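PDB 1YYV: putative transcriptional regulator from Salmonella typhimurium, which probably binds DNA and regulates transcription through a winged helix-turn-helix domain of the HxlR family. Local coordinates for residues A[34-37]-A[38-41]; A[42-46]-A[47-51]; A[71-75]-A[76-80]. All coordinates share one frame; numbering follows the deposited sequence. Where two conformers were deposited one is given.

Contact 1: residues A[34-37]-A[38-41]; sequences SRWG and VLIL
The indole of Trp36 meets Leu39 at one edge and Arg35 over one face. Leu39 CD1 lies near the ring plane, with Trp36 CE3 3.7 Å away and CZ3 almost as close, while Arg35 CG sits over the ring centre, 3.8 Å above the plane. Trp36 and Leu39 run side by side and point the same way, an i, i+3 pair in the N-terminal part of helix 35-43 of this helix-turn-helix protein. The indole leans back toward the start of the helix because its CG stands anti to the carbonyl carbon (chi1 -47°).

Ser34 is the N-cap, at the junction of helices 25-33 and 35-43. Its OG accepts from Gly37 N at 3.0 Å, capping an amide of the first turn of helix 35-43, and its backbone O takes the amide of Val38. Two further i to i+4 bonds carry the helix onward, from Ile40 N to Trp36 O and from Leu41 N to Gly37 O. The Trp36 bond is nearly linear at hydrogen (174°) and lies close to the line of the C=O group. Gly37, without a side chain, lies beside the capping hydroxyl.

Outside the segments, Ile40 packs on Leu66 and Ser69 of helix 66-76, and Trp36 also touches Ser69. Arg26 of the second subunit packs on Trp36 and Leu39, and Leu29 of that subunit on Val38, so this turn faces both the domain interior and the dimer interface. Along the helix, Val38 CG2 rests 3.3 Å from Ser34 O.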
ATOM      1  N   SER A  34      -1.071  -0.672  -5.264  1.00 45.94           N
ATOM      2  CA  SER A  34      -2.191  -0.778  -6.161  1.00 48.12           C
ATOM      3  C   SER A  34      -2.596  -2.224  -6.134  1.00 48.48           C
ATOM      4  O   SER A  34      -1.835  -3.085  -5.744  1.00 48.84           O
ATOM      5  CB  SER A  34      -1.856  -0.356  -7.601  1.00 47.18           C
ATOM      6  OG  SER A  34      -1.016  -1.326  -8.217  1.00 52.08           O
ATOM      7  N   ARG A  35      -3.816  -2.484  -6.544  1.00 49.91           N
ATOM      8  CA  ARG A  35      -4.364  -3.818  -6.436  1.00 51.21           C
ATOM      9  C   ARG A  35      -3.636  -4.829  -7.342  1.00 50.58           C
ATOM     10  O   ARG A  35      -3.521  -5.985  -6.992  1.00 51.20           O
ATOM     11  CB  ARG A  35      -5.860  -3.708  -6.696  1.00 51.44           C
ATOM     12  CG  ARG A  35      -6.562  -4.810  -7.400  1.00 54.95           C
ATOM     13  CD  ARG A  35      -7.955  -4.314  -7.493  1.00 60.58           C
ATOM     14  NE  ARG A  35      -8.824  -5.185  -8.254  1.00 66.88           N
ATOM     15  CZ  ARG A  35     -10.108  -4.936  -8.448  1.00 68.30           C
ATOM     16  NH1 ARG A  35     -10.640  -3.838  -7.905  1.00 69.59           N
ATOM     17  NH2 ARG A  35     -10.851  -5.779  -9.171  1.00 67.99           N
ATOM     18  N   TRP A  36      -3.114  -4.386  -8.481  1.00 50.02           N
ATOM     19  CA  TRP A  36      -2.312  -5.275  -9.314  1.00 49.04           C
ATOM     20  C   TRP A  36      -0.846  -5.307  -8.903  1.00 48.18           C
ATOM     21  O   TRP A  36      -0.220  -6.361  -8.981  1.00 48.01           O
ATOM     22  CB  TRP A  36      -2.506  -4.981 -10.808  1.00 49.51           C
ATOM     23  CG  TRP A  36      -3.996  -4.850 -11.176  1.00 50.40           C
ATOM     24  CD1 TRP A  36      -4.604  -3.779 -11.789  1.00 48.94           C
ATOM     25  CD2 TRP A  36      -5.046  -5.809 -10.912  1.00 49.88           C
ATOM     26  NE1 TRP A  36      -5.944  -4.022 -11.931  1.00 49.77           N
ATOM     27  CE2 TRP A  36      -6.248  -5.253 -11.403  1.00 50.64           C
ATOM     28  CE3 TRP A  36      -5.082  -7.087 -10.318  1.00 50.51           C
ATOM     29  CZ2 TRP A  36      -7.486  -5.930 -11.317  1.00 49.81           C
ATOM     30  CZ3 TRP A  36      -6.307  -7.763 -10.240  1.00 49.36           C
ATOM     31  CH2 TRP A  36      -7.491  -7.174 -10.728  1.00 49.36           C
ATOM     32  N   GLY A  37      -0.309  -4.191  -8.399  1.00 46.77           N
ATOM     33  CA  GLY A  37       1.093  -4.173  -7.938  1.00 44.62           C
ATOM     34  C   GLY A  37       1.360  -5.125  -6.790  1.00 43.89           C
ATOM     35  O   GLY A  37       2.399  -5.795  -6.761  1.00 43.68           O
ATOM     36  N   VAL A  38       0.426  -5.194  -5.843  1.00 43.36           N
ATOM     37  CA  VAL A  38       0.550  -6.089  -4.700  1.00 43.89           C
ATOM     38  C   VAL A  38       0.594  -7.561  -5.162  1.00 44.11           C
ATOM     39  O   VAL A  38       1.360  -8.362  -4.660  1.00 45.27           O
ATOM     40  CB  VAL A  38      -0.648  -5.955  -3.691  1.00 44.57           C
ATOM     41  CG1 VAL A  38      -0.537  -7.018  -2.575  1.00 44.35           C
ATOM     42  CG2 VAL A  38      -0.721  -4.571  -3.046  1.00 43.44           C
ATOM     43  N   LEU A  39      -0.273  -7.908  -6.094  1.00 43.71           N
ATOM     44  CA  LEU A  39      -0.446  -9.268  -6.527  1.00 43.45           C
ATOM     45  C   LEU A  39       0.762  -9.685  -7.328  1.00 42.92           C
ATOM     46  O   LEU A  39       1.265 -10.776  -7.132  1.00 43.22           O
ATOM     47  CB  LEU A  39      -1.725  -9.398  -7.372  1.00 44.02           C
ATOM     48  CG  LEU A  39      -3.041  -9.064  -6.663  1.00 43.62           C
ATOM     49  CD1 LEU A  39      -4.232  -9.424  -7.559  1.00 44.34           C
ATOM     50  CD2 LEU A  39      -3.094  -9.807  -5.324  1.00 44.43           C
ATOM     51  N   ILE A  40       1.237  -8.807  -8.211  1.00 42.74           N
ATOM     52  CA  ILE A  40       2.504  -9.036  -8.898  1.00 42.81           C
ATOM     53  C   ILE A  40       3.645  -9.278  -7.923  1.00 42.94           C
ATOM     54  O   ILE A  40       4.383 -10.249  -8.061  1.00 45.26           O
ATOM     55  CB  ILE A  40       2.889  -7.874  -9.841  1.00 43.08           C
ATOM     56  CG1 ILE A  40       1.863  -7.742 -10.969  1.00 41.03           C
ATOM     57  CG2 ILE A  40       4.369  -8.050 -10.323  1.00 39.10           C
ATOM     58  CD1 ILE A  40       1.904  -6.424 -11.660  1.00 38.73           C
ATOM     59  N   LEU A  41       3.784  -8.419  -6.931  1.00 42.85           N
ATOM     60  CA  LEU A  41       4.887  -8.534  -5.984  1.00 42.59           C
ATOM     61  C   LEU A  41       4.813  -9.757  -5.081  1.00 42.93           C
ATOM     62  O   LEU A  41       5.852 -10.282  -4.660  1.00 43.15           O
ATOM     63  CB  LEU A  41       5.008  -7.260  -5.135  1.00 41.83           C
ATOM     64  CG  LEU A  41       5.550  -6.043  -5.873  1.00 40.72           C
ATOM     65  CD1 LEU A  41       5.492  -4.844  -4.971  1.00 39.09           C
ATOM     66  CD2 LEU A  41       7.008  -6.226  -6.438  1.00 37.92           C
TER

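Contact 2: residues A[42-46]-A[47-51]; sequences VALRD and GTHRF
Ala43 and Leu44 both meet the imidazole of His49 in the helix-to-strand turn that links helix 35-43, through a 3-10 turn, to the edge strand 49-50 of the small sheet of the helix-turn-helix domain. Ala43 O approaches the ring obliquely, 3.0 Å from His49 CE1, and also receives the amide of Asp46. Leu44 takes part with its side chain and its backbone. Its CD2 methyl packs obliquely against the imidazole, 3.3 Å from His49 ND1, and its backbone O accepts from Gly47 N at 3.0 Å, with the donor well above the carbonyl plane.

Arg45 turns its side chain outward to a salt bridge with Asp104. Asp46 closes the turn, its CB near the plane of the imidazole at the ring edge. At Gly47 the chain turns with a positive phi (131°), a conformation glycine adopts readily.

The carbonyl of Gly47 then helps to set the rotation of the imidazole: His49 ND1 donates to Gly47 O at 2.7 Å, with that oxygen in the ring plane but the donor above the carbonyl plane. At the far side of the ring, NE2 bonds to NZ of the dimethylated lysine at position 57.

Beyond this turn, His49 pairs through its backbone with Tyr93 of strand 90-95. Leu54 of helix 51-55 packs on Ala43, Leu44 and His49, while Phe19 of the second subunit packs on Val42 and Ala43.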
ATOM      1  N   VAL A  42       3.604 -10.214  -4.770  1.00 43.56           N
ATOM      2  CA  VAL A  42       3.446 -11.402  -3.925  1.00 44.40           C
ATOM      3  C   VAL A  42       3.699 -12.636  -4.777  1.00 44.79           C
ATOM      4  O   VAL A  42       4.459 -13.520  -4.359  1.00 45.33           O
ATOM      5  CB  VAL A  42       2.048 -11.483  -3.248  1.00 45.66           C
ATOM      6  CG1 VAL A  42       1.776 -12.912  -2.718  1.00 46.23           C
ATOM      7  CG2 VAL A  42       1.903 -10.446  -2.128  1.00 44.42           C
ATOM      8  N   ALA A  43       3.132 -12.664  -5.991  1.00 43.99           N
ATOM      9  CA  ALA A  43       3.334 -13.792  -6.909  1.00 44.83           C
ATOM     10  C   ALA A  43       4.812 -14.079  -7.290  1.00 45.23           C
ATOM     11  O   ALA A  43       5.236 -15.213  -7.300  1.00 45.03           O
ATOM     12  CB  ALA A  43       2.464 -13.628  -8.173  1.00 44.43           C
ATOM     13  N   LEU A  44       5.591 -13.051  -7.609  1.00 46.01           N
ATOM     14  CA  LEU A  44       6.984 -13.270  -8.000  1.00 46.04           C
ATOM     15  C   LEU A  44       7.927 -13.790  -6.891  1.00 47.31           C
ATOM     16  O   LEU A  44       9.089 -14.166  -7.168  1.00 48.06           O
ATOM     17  CB  LEU A  44       7.541 -12.007  -8.634  1.00 44.83           C
ATOM     18  CG  LEU A  44       6.798 -11.612  -9.901  1.00 45.08           C
ATOM     19  CD1 LEU A  44       7.331 -10.280 -10.409  1.00 43.96           C
ATOM     20  CD2 LEU A  44       6.881 -12.721 -10.988  1.00 41.13           C
ATOM     21  N   ARG A  45       7.430 -13.830  -5.656  1.00 48.98           N
ATOM     22  CA  ARG A  45       8.184 -14.350  -4.527  1.00 50.09           C
ATOM     23  C   ARG A  45       8.390 -15.835  -4.739  1.00 51.11           C
ATOM     24  O   ARG A  45       9.368 -16.410  -4.237  1.00 51.13           O
ATOM     25  CB  ARG A  45       7.488 -14.067  -3.189  1.00 50.01           C
ATOM     26  CG  ARG A  45       7.314 -12.567  -2.904  1.00 50.87           C
ATOM     27  CD  ARG A  45       6.796 -12.222  -1.482  1.00 50.47           C
ATOM     28  NE  ARG A  45       7.899 -12.023  -0.531  1.00 50.52           N
ATOM     29  CZ  ARG A  45       7.994 -12.710   0.593  1.00 52.95           C
ATOM     30  NH1 ARG A  45       7.031 -13.570   0.885  1.00 55.57           N
ATOM     31  NH2 ARG A  45       9.016 -12.550   1.429  1.00 52.21           N
ATOM     32  N   ASP A  46       7.488 -16.431  -5.517  1.00 52.03           N
ATOM     33  CA  ASP A  46       7.613 -17.831  -5.923  1.00 53.88           C
ATOM     34  C   ASP A  46       8.619 -18.093  -7.037  1.00 53.15           C
ATOM     35  O   ASP A  46       9.003 -19.231  -7.243  1.00 54.23           O
ATOM     36  CB  ASP A  46       6.256 -18.397  -6.334  1.00 54.65           C
ATOM     37  CG  ASP A  46       5.200 -18.206  -5.264  1.00 59.18           C
ATOM     38  OD1 ASP A  46       5.485 -18.494  -4.068  1.00 63.44           O
ATOM     39  OD2 ASP A  46       4.076 -17.779  -5.623  1.00 63.29           O
ATOM     40  N   GLY A  47       9.032 -17.058  -7.755  1.00 52.53           N
ATOM     41  CA  GLY A  47       9.992 -17.202  -8.845  1.00 51.68           C
ATOM     42  C   GLY A  47       9.514 -16.508 -10.103  1.00 51.45           C
ATOM     43  O   GLY A  47       8.472 -15.829 -10.105  1.00 51.15           O
ATOM     44  N   THR A  48      10.280 -16.674 -11.174  1.00 50.97           N
ATOM     45  CA  THR A  48       9.929 -16.142 -12.492  1.00 50.99           C
ATOM     46  C   THR A  48       8.523 -16.561 -12.955  1.00 50.76           C
ATOM     47  O   THR A  48       8.133 -17.709 -12.762  1.00 51.61           O
ATOM     48  CB  THR A  48      10.983 -16.543 -13.518  1.00 50.68           C
ATOM     49  OG1 THR A  48      12.255 -16.115 -13.041  1.00 51.77           O
ATOM     50  CG2 THR A  48      10.734 -15.871 -14.852  1.00 50.64           C
ATOM     51  N   HIS A  49       7.766 -15.598 -13.496  1.00 49.81           N
ATOM     52  CA  HIS A  49       6.470 -15.806 -14.139  1.00 48.17           C
ATOM     53  C   HIS A  49       6.538 -15.120 -15.467  1.00 48.16           C
ATOM     54  O   HIS A  49       7.177 -14.062 -15.578  1.00 47.86           O
ATOM     55  CB  HIS A  49       5.371 -15.101 -13.362  1.00 48.34           C
ATOM     56  CG  HIS A  49       5.021 -15.765 -12.072  1.00 48.35           C
ATOM     57  ND1 HIS A  49       5.928 -15.919 -11.041  1.00 49.07           N
ATOM     58  CD2 HIS A  49       3.860 -16.305 -11.637  1.00 47.57           C
ATOM     59  CE1 HIS A  49       5.343 -16.550 -10.038  1.00 48.88           C
ATOM     60  NE2 HIS A  49       4.094 -16.808 -10.380  1.00 48.09           N
ATOM     61  N   ARG A  50       5.880 -15.720 -16.469  1.00 48.18           N
ATOM     62  CA  ARG A  50       5.626 -15.096 -17.764  1.00 47.47           C
ATOM     63  C   ARG A  50       4.423 -14.207 -17.586  1.00 48.35           C
ATOM     64  O   ARG A  50       3.649 -14.371 -16.621  1.00 48.58           O
ATOM     65  CB  ARG A  50       5.397 -16.161 -18.846  0.51 47.99           C
ATOM     66  CG  ARG A  50       6.458 -17.261 -18.803  0.51 46.72           C
ATOM     67  CD  ARG A  50       6.575 -18.071 -20.065  0.51 44.66           C
ATOM     68  NE  ARG A  50       5.743 -19.266 -20.005  0.51 43.05           N
ATOM     69  CZ  ARG A  50       6.015 -20.425 -20.596  0.51 39.38           C
ATOM     70  NH1 ARG A  50       7.126 -20.599 -21.301  0.51 37.80           N
ATOM     71  NH2 ARG A  50       5.157 -21.418 -20.467  0.51 38.15           N
ATOM     72  N   PHE A  51       4.258 -13.244 -18.496  1.00 48.37           N
ATOM     73  CA  PHE A  51       3.069 -12.398 -18.500  1.00 48.12           C
ATOM     74  C   PHE A  51       1.788 -13.203 -18.343  1.00 48.23           C
ATOM     75  O   PHE A  51       0.903 -12.788 -17.608  1.00 49.36           O
ATOM     76  CB  PHE A  51       3.012 -11.551 -19.772  1.00 47.75           C
ATOM     77  CG  PHE A  51       1.946 -10.476 -19.749  1.00 48.26           C
ATOM     78  CD1 PHE A  51       2.270  -9.171 -19.379  1.00 47.76           C
ATOM     79  CD2 PHE A  51       0.622 -10.762 -20.104  1.00 47.28           C
ATOM     80  CE1 PHE A  51       1.308  -8.161 -19.373  1.00 47.89           C
ATOM     81  CE2 PHE A  51      -0.352  -9.758 -20.097  1.00 48.49           C
ATOM     82  CZ  PHE A  51      -0.007  -8.451 -19.726  1.00 47.88           C
TER

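Contact 3: residues A[71-75]-A[76-80]; sequences QALEQ and DGFLN
Leu73 packs its side chain against both Phe78 and Leu79, while its carbonyl helps to end helix 66-76 in a Schellman motif. The hydrogen bonds define this end. Phe78 N donates to Leu73 O across the turn at 3.0 Å, a fairly straight bond, and Gly77 N adds a weak bond to the same oxygen. Gly77 N also reaches Glu74 O, from above the carbonyl plane. One residue earlier, Asp76 N keeps the i to i+4 bond to Ala72 O. Gly77 supplies the positive phi (106°) the motif needs.

Water extends the polar network: a single molecule donates to Glu74 O at 2.6 Å and to Leu79 O at 2.5 Å, both short for water bonds, bridging the last helical turn to the first residue of the strand.

The apolar contacts lie around Leu73. Its CD2 meets Phe78 CD2 at 3.9 Å, the two side chains crossing at about a right angle, and its CB touches Leu79 CD1 at 3.8 Å. With CG anti to the carbonyl carbon (chi1 -56°), Phe78 keeps its ring beside Leu73, its CB 3.5 Å from Leu73 O.

The charged group of Asp76 turns to partners beyond the motif, OD2 accepting from His31 ND1 and OD1 forming a salt bridge with Arg124 of the second subunit. Phe78 packs on helices 25-33 and 97-103, touching Val28, Val32, Leu98 and Val102, and on Trp112 of the second subunit, and Leu79 enters strand 79-84 against Leu95 of strand 90-95.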
ATOM      1  N   GLN A  71       5.074  -2.414 -16.007  1.00 40.17           N
ATOM      2  CA  GLN A  71       5.937  -1.329 -16.435  1.00 41.58           C
ATOM      3  C   GLN A  71       6.357  -0.312 -15.333  1.00 40.98           C
ATOM      4  O   GLN A  71       7.524   0.073 -15.270  1.00 40.31           O
ATOM      5  CB  GLN A  71       5.305  -0.568 -17.601  1.00 41.94           C
ATOM      6  CG  GLN A  71       6.155   0.649 -17.983  1.00 47.17           C
ATOM      7  CD  GLN A  71       6.169   0.875 -19.452  1.00 56.35           C
ATOM      8  OE1 GLN A  71       5.368   1.666 -19.979  1.00 58.70           O
ATOM      9  NE2 GLN A  71       7.064   0.155 -20.160  1.00 59.25           N
ATOM     10  N   ALA A  72       5.406   0.135 -14.513  1.00 40.70           N
ATOM     11  CA  ALA A  72       5.714   1.026 -13.388  1.00 41.28           C
ATOM     12  C   ALA A  72       6.667   0.352 -12.386  1.00 41.89           C
ATOM     13  O   ALA A  72       7.580   0.984 -11.875  1.00 42.43           O
ATOM     14  CB  ALA A  72       4.427   1.533 -12.695  1.00 40.68           C
ATOM     15  N   LEU A  73       6.478  -0.939 -12.145  1.00 42.83           N
ATOM     16  CA  LEU A  73       7.341  -1.681 -11.234  1.00 43.00           C
ATOM     17  C   LEU A  73       8.730  -1.927 -11.788  1.00 44.42           C
ATOM     18  O   LEU A  73       9.699  -1.940 -11.022  1.00 44.44           O
ATOM     19  CB  LEU A  73       6.685  -3.002 -10.798  1.00 42.06           C
ATOM     20  CG  LEU A  73       5.401  -2.921  -9.940  1.00 40.80           C
ATOM     21  CD1 LEU A  73       4.734  -4.311  -9.725  1.00 37.97           C
ATOM     22  CD2 LEU A  73       5.680  -2.272  -8.588  1.00 38.97           C
ATOM     23  N   GLU A  74       8.841  -2.109 -13.104  1.00 45.77           N
ATOM     24  CA  GLU A  74      10.152  -2.299 -13.735  1.00 47.84           C
ATOM     25  C   GLU A  74      10.982  -1.020 -13.732  1.00 48.10           C
ATOM     26  O   GLU A  74      12.188  -1.049 -13.403  1.00 47.97           O
ATOM     27  CB  GLU A  74      10.040  -2.851 -15.166  1.00 47.78           C
ATOM     28  CG  GLU A  74      11.422  -2.998 -15.846  1.00 49.83           C
ATOM     29  CD  GLU A  74      11.381  -3.372 -17.326  1.00 51.40           C
ATOM     30  OE1 GLU A  74      10.293  -3.278 -17.976  1.00 55.26           O
ATOM     31  OE2 GLU A  74      12.473  -3.745 -17.840  1.00 55.45           O
ATOM     32  N   GLN A  75      10.352   0.108 -14.067  1.00 49.17           N
ATOM     33  CA  GLN A  75      11.104   1.359 -14.085  1.00 51.03           C
ATOM     34  C   GLN A  75      11.441   1.878 -12.698  1.00 50.26           C
ATOM     35  O   GLN A  75      12.381   2.669 -12.572  1.00 50.94           O
ATOM     36  CB  GLN A  75      10.553   2.441 -15.046  1.00 51.35           C
ATOM     37  CG  GLN A  75       9.090   2.778 -14.916  1.00 54.22           C
ATOM     38  CD  GLN A  75       8.469   3.268 -16.241  1.00 54.17           C
ATOM     39  OE1 GLN A  75       8.903   2.880 -17.331  1.00 55.30           O
ATOM     40  NE2 GLN A  75       7.414   4.090 -16.136  1.00 57.63           N
ATOM     41  N   ASP A  76      10.721   1.395 -11.673  1.00 48.98           N
ATOM     42  CA  ASP A  76      11.075   1.643 -10.275  1.00 47.97           C
ATOM     43  C   ASP A  76      12.294   0.808  -9.864  1.00 46.79           C
ATOM     44  O   ASP A  76      13.015   1.173  -8.966  1.00 46.95           O
ATOM     45  CB  ASP A  76       9.886   1.361  -9.349  1.00 48.13           C
ATOM     46  CG  ASP A  76       8.829   2.497  -9.363  1.00 51.16           C
ATOM     47  OD1 ASP A  76       9.092   3.563  -9.965  1.00 52.90           O
ATOM     48  OD2 ASP A  76       7.719   2.324  -8.784  1.00 52.92           O
ATOM     49  N   GLY A  77      12.538  -0.309 -10.543  1.00 45.45           N
ATOM     50  CA  GLY A  77      13.739  -1.097 -10.279  1.00 43.07           C
ATOM     51  C   GLY A  77      13.457  -2.382  -9.526  1.00 42.23           C
ATOM     52  O   GLY A  77      14.389  -2.992  -8.955  1.00 41.63           O
ATOM     53  N   PHE A  78      12.186  -2.802  -9.530  1.00 40.64           N
ATOM     54  CA  PHE A  78      11.764  -3.938  -8.739  1.00 40.47           C
ATOM     55  C   PHE A  78      11.706  -5.228  -9.563  1.00 42.09           C
ATOM     56  O   PHE A  78      11.663  -6.331  -8.990  1.00 42.91           O
ATOM     57  CB  PHE A  78      10.396  -3.678  -8.078  1.00 39.57           C
ATOM     58  CG  PHE A  78      10.344  -2.431  -7.209  1.00 38.60           C
ATOM     59  CD1 PHE A  78      11.384  -2.125  -6.311  1.00 39.11           C
ATOM     60  CD2 PHE A  78       9.249  -1.586  -7.266  1.00 36.82           C
ATOM     61  CE1 PHE A  78      11.327  -1.004  -5.504  1.00 37.62           C
ATOM     62  CE2 PHE A  78       9.175  -0.463  -6.457  1.00 35.49           C
ATOM     63  CZ  PHE A  78      10.215  -0.162  -5.582  1.00 37.61           C
ATOM     64  N   LEU A  79      11.658  -5.107 -10.892  1.00 42.49           N
ATOM     65  CA  LEU A  79      11.534  -6.302 -11.735  1.00 43.92           C
ATOM     66  C   LEU A  79      12.594  -6.382 -12.807  1.00 44.33           C
ATOM     67  O   LEU A  79      13.027  -5.368 -13.360  1.00 43.29           O
ATOM     68  CB  LEU A  79      10.163  -6.425 -12.424  1.00 43.67           C
ATOM     69  CG  LEU A  79       8.901  -6.116 -11.653  1.00 43.91           C
ATOM     70  CD1 LEU A  79       7.751  -6.145 -12.599  1.00 41.26           C
ATOM     71  CD2 LEU A  79       8.680  -7.056 -10.445  1.00 45.72           C
ATOM     72  N   ASN A  80      13.011  -7.614 -13.056  1.00 45.66           N
ATOM     73  CA  ASN A  80      13.687  -7.976 -14.309  1.00 47.95           C
ATOM     74  C   ASN A  80      12.673  -8.415 -15.358  1.00 48.51           C
ATOM     75  O   ASN A  80      11.778  -9.213 -15.077  1.00 47.94           O
ATOM     76  CB  ASN A  80      14.757  -9.028 -14.056  1.00 47.10           C
ATOM     77  CG  ASN A  80      15.901  -8.461 -13.257  1.00 49.63           C
ATOM     78  OD1 ASN A  80      16.308  -9.035 -12.240  1.00 52.95           O
ATOM     79  ND2 ASN A  80      16.409  -7.282 -13.683  1.00 47.29           N
TER
HETATM   80  O   HOH W   1      13.501  -3.087 -12.581  1.00 50.39           O

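Contacts 1 and 2 follow one another on helix 35-43, the first near its start and the second where it runs out toward strand 49-50; contact 3 ends helix 66-76 and begins strand 79-84. Contacts 1 and 3 are mostly buried, whereas contact 2 is only partly so. Contact 1 combines helical bonding with a serine cap; contacts 2 and 3 each turn at a glycine of positive phi, one followed by a histidine bonded to the turn, the other by apolar packing. Leu73 CD1 packs on Ile40 CG2, joining contacts 1 and 3, and Leu44 CD1 meets Leu79 CD2 between contacts 2 and 3. All three touch the second subunit.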